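PDB 3QIT: polyketide synthase from Lyngbya majuscula 19L, which probably releases the chain in curacin A biosynthesis as a decarboxylating thioesterase, with sulfate elimination, to form a terminal alkene. Local coordinates for residues T235-D240 with K261-S266. Residues are numbered along the deposited sequence; the frame is centred on the assembly and turned at random.
Sequences TLVYGD and KRVFLS
The rings of Y238 and F264 stand side by side on one face of a parallel strand pair (17° between strand directions), planes 30° apart and centroids 5.3 Å apart, so slid that they barely overlap; Y238 CD2 lies over one face of the F264 ring, and Y238 CB approaches F264 CD2 to 3.7 Å. Strands 234-239 and 261-265, joined through helix 247-256, form a beta-alpha-beta unit at the edge of the alpha/beta-hydrolase sheet, that helix supplying Q253 to the Y238 hydroxyl. G239 N donates to E127 OE2 and Y238 touches E127, the apparent acid of a Ser-His-Glu triad, so this end probably borders the active site.

On the other face V237 forks: CG2 meets V263 CG1 at 3.9 Å, while CG1, anti to the backbone N, reaches L265 CD1. Helix 276-284 packs here through L279 and L282. Further along, E122 binds the T235 hydroxyl and salt-bridges K261 NZ. An alanine at T235 would remove that hydroxyl and the methyl lying loosely near V263 CG1, and would probably leave the carboxylate less firmly held for K261.

Four 2.8 Å backbone bonds, L236 N to K261 O through L265 N to Y238 O, fix the register; Y238 N to V263 O makes 165° at the hydrogen. D240 N donates to L265 O, D240 OD1 accepts from G267 N, and one water donates to both D240 OD2 and F264 O.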
# COMPACT_ATOMS: atom_id res chain seq x y z
N THR B 235 26.35 12.39 -2.21
CA THR B 235 26.48 13.64 -2.95
C THR B 235 25.09 14.15 -3.28
O THR B 235 24.30 13.44 -3.94
CB THR B 235 27.24 13.41 -4.26
OG1 THR B 235 28.54 12.89 -3.94
CG2 THR B 235 27.40 14.71 -5.05
N LEU B 236 24.80 15.37 -2.80
CA LEU B 236 23.59 16.10 -3.15
C LEU B 236 23.83 16.92 -4.41
O LEU B 236 24.72 17.79 -4.43
CB LEU B 236 23.12 17.00 -1.99
CG LEU B 236 22.71 16.27 -0.71
CD1 LEU B 236 22.71 17.23 0.51
CD2 LEU B 236 21.31 15.60 -0.88
N VAL B 237 23.06 16.66 -5.46
CA VAL B 237 23.23 17.35 -6.73
C VAL B 237 22.03 18.23 -7.02
O VAL B 237 20.89 17.76 -7.01
CB VAL B 237 23.45 16.36 -7.88
CG1 VAL B 237 23.79 17.09 -9.19
CG2 VAL B 237 24.51 15.32 -7.50
N TYR B 238 22.27 19.51 -7.29
CA TYR B 238 21.17 20.44 -7.59
C TYR B 238 21.38 21.18 -8.88
O TYR B 238 22.52 21.41 -9.31
CB TYR B 238 21.02 21.48 -6.49
CG TYR B 238 20.92 20.94 -5.10
CD1 TYR B 238 19.70 20.45 -4.61
CD2 TYR B 238 22.02 20.95 -4.26
CE1 TYR B 238 19.60 19.97 -3.29
CE2 TYR B 238 21.94 20.46 -2.95
CZ TYR B 238 20.72 19.97 -2.47
OH TYR B 238 20.65 19.51 -1.18
N GLY B 239 20.27 21.56 -9.51
CA GLY B 239 20.32 22.44 -10.67
C GLY B 239 20.40 23.89 -10.22
O GLY B 239 19.64 24.34 -9.36
N ASP B 240 21.32 24.65 -10.80
CA ASP B 240 21.50 26.03 -10.36
C ASP B 240 20.33 26.92 -10.75
O ASP B 240 20.19 28.01 -10.19
CB ASP B 240 22.86 26.60 -10.81
CG ASP B 240 23.00 26.70 -12.32
OD1 ASP B 240 22.11 26.24 -13.06
OD2 ASP B 240 24.04 27.23 -12.77
N LYS B 261 28.45 15.62 0.38
CA LYS B 261 29.04 16.55 -0.57
C LYS B 261 27.90 17.24 -1.30
O LYS B 261 26.81 16.68 -1.41
CB LYS B 261 29.89 15.79 -1.56
CG LYS B 261 31.03 15.04 -0.91
CD LYS B 261 31.65 14.09 -1.89
CE LYS B 261 31.97 12.76 -1.25
NZ LYS B 261 30.77 11.88 -1.06
N ARG B 262 28.12 18.46 -1.76
CA ARG B 262 27.05 19.22 -2.44
C ARG B 262 27.56 19.82 -3.72
O ARG B 262 28.66 20.39 -3.76
CB ARG B 262 26.52 20.32 -1.50
CG ARG B 262 25.85 19.75 -0.25
CD ARG B 262 25.59 20.78 0.85
NE ARG B 262 25.43 22.13 0.35
CZ ARG B 262 26.29 23.13 0.56
NH1 ARG B 262 26.02 24.31 0.05
NH2 ARG B 262 27.39 22.97 1.28
N VAL B 263 26.77 19.69 -4.79
CA VAL B 263 27.21 20.24 -6.07
C VAL B 263 26.07 20.88 -6.84
O VAL B 263 24.91 20.41 -6.82
CB VAL B 263 28.03 19.20 -6.90
CG1 VAL B 263 27.16 18.12 -7.43
CG2 VAL B 263 28.83 19.89 -8.03
N PHE B 264 26.39 21.99 -7.51
CA PHE B 264 25.42 22.64 -8.37
C PHE B 264 25.84 22.52 -9.82
O PHE B 264 26.91 22.97 -10.21
CB PHE B 264 25.24 24.11 -7.96
CG PHE B 264 24.64 24.27 -6.59
CD1 PHE B 264 25.44 24.19 -5.44
CD2 PHE B 264 23.27 24.45 -6.43
CE1 PHE B 264 24.88 24.32 -4.16
CE2 PHE B 264 22.70 24.58 -5.16
CZ PHE B 264 23.50 24.51 -4.03
N LEU B 265 24.97 21.90 -10.61
CA LEU B 265 25.20 21.71 -12.03
C LEU B 265 24.42 22.77 -12.78
O LEU B 265 23.47 23.35 -12.25
CB LEU B 265 24.74 20.32 -12.47
CG LEU B 265 25.50 19.09 -11.93
CD1 LEU B 265 25.07 17.80 -12.69
CD2 LEU B 265 27.01 19.31 -12.00
N SER B 266 24.83 23.03 -14.01
CA SER B 266 24.18 24.04 -14.82
C SER B 266 22.91 23.46 -15.43
O SER B 266 22.97 22.67 -16.37
CB SER B 266 25.12 24.55 -15.91
OG SER B 266 24.45 25.50 -16.72
O HOH W 1 24.86 27.71 -15.09
O HOH W 2 26.65 25.69 -11.71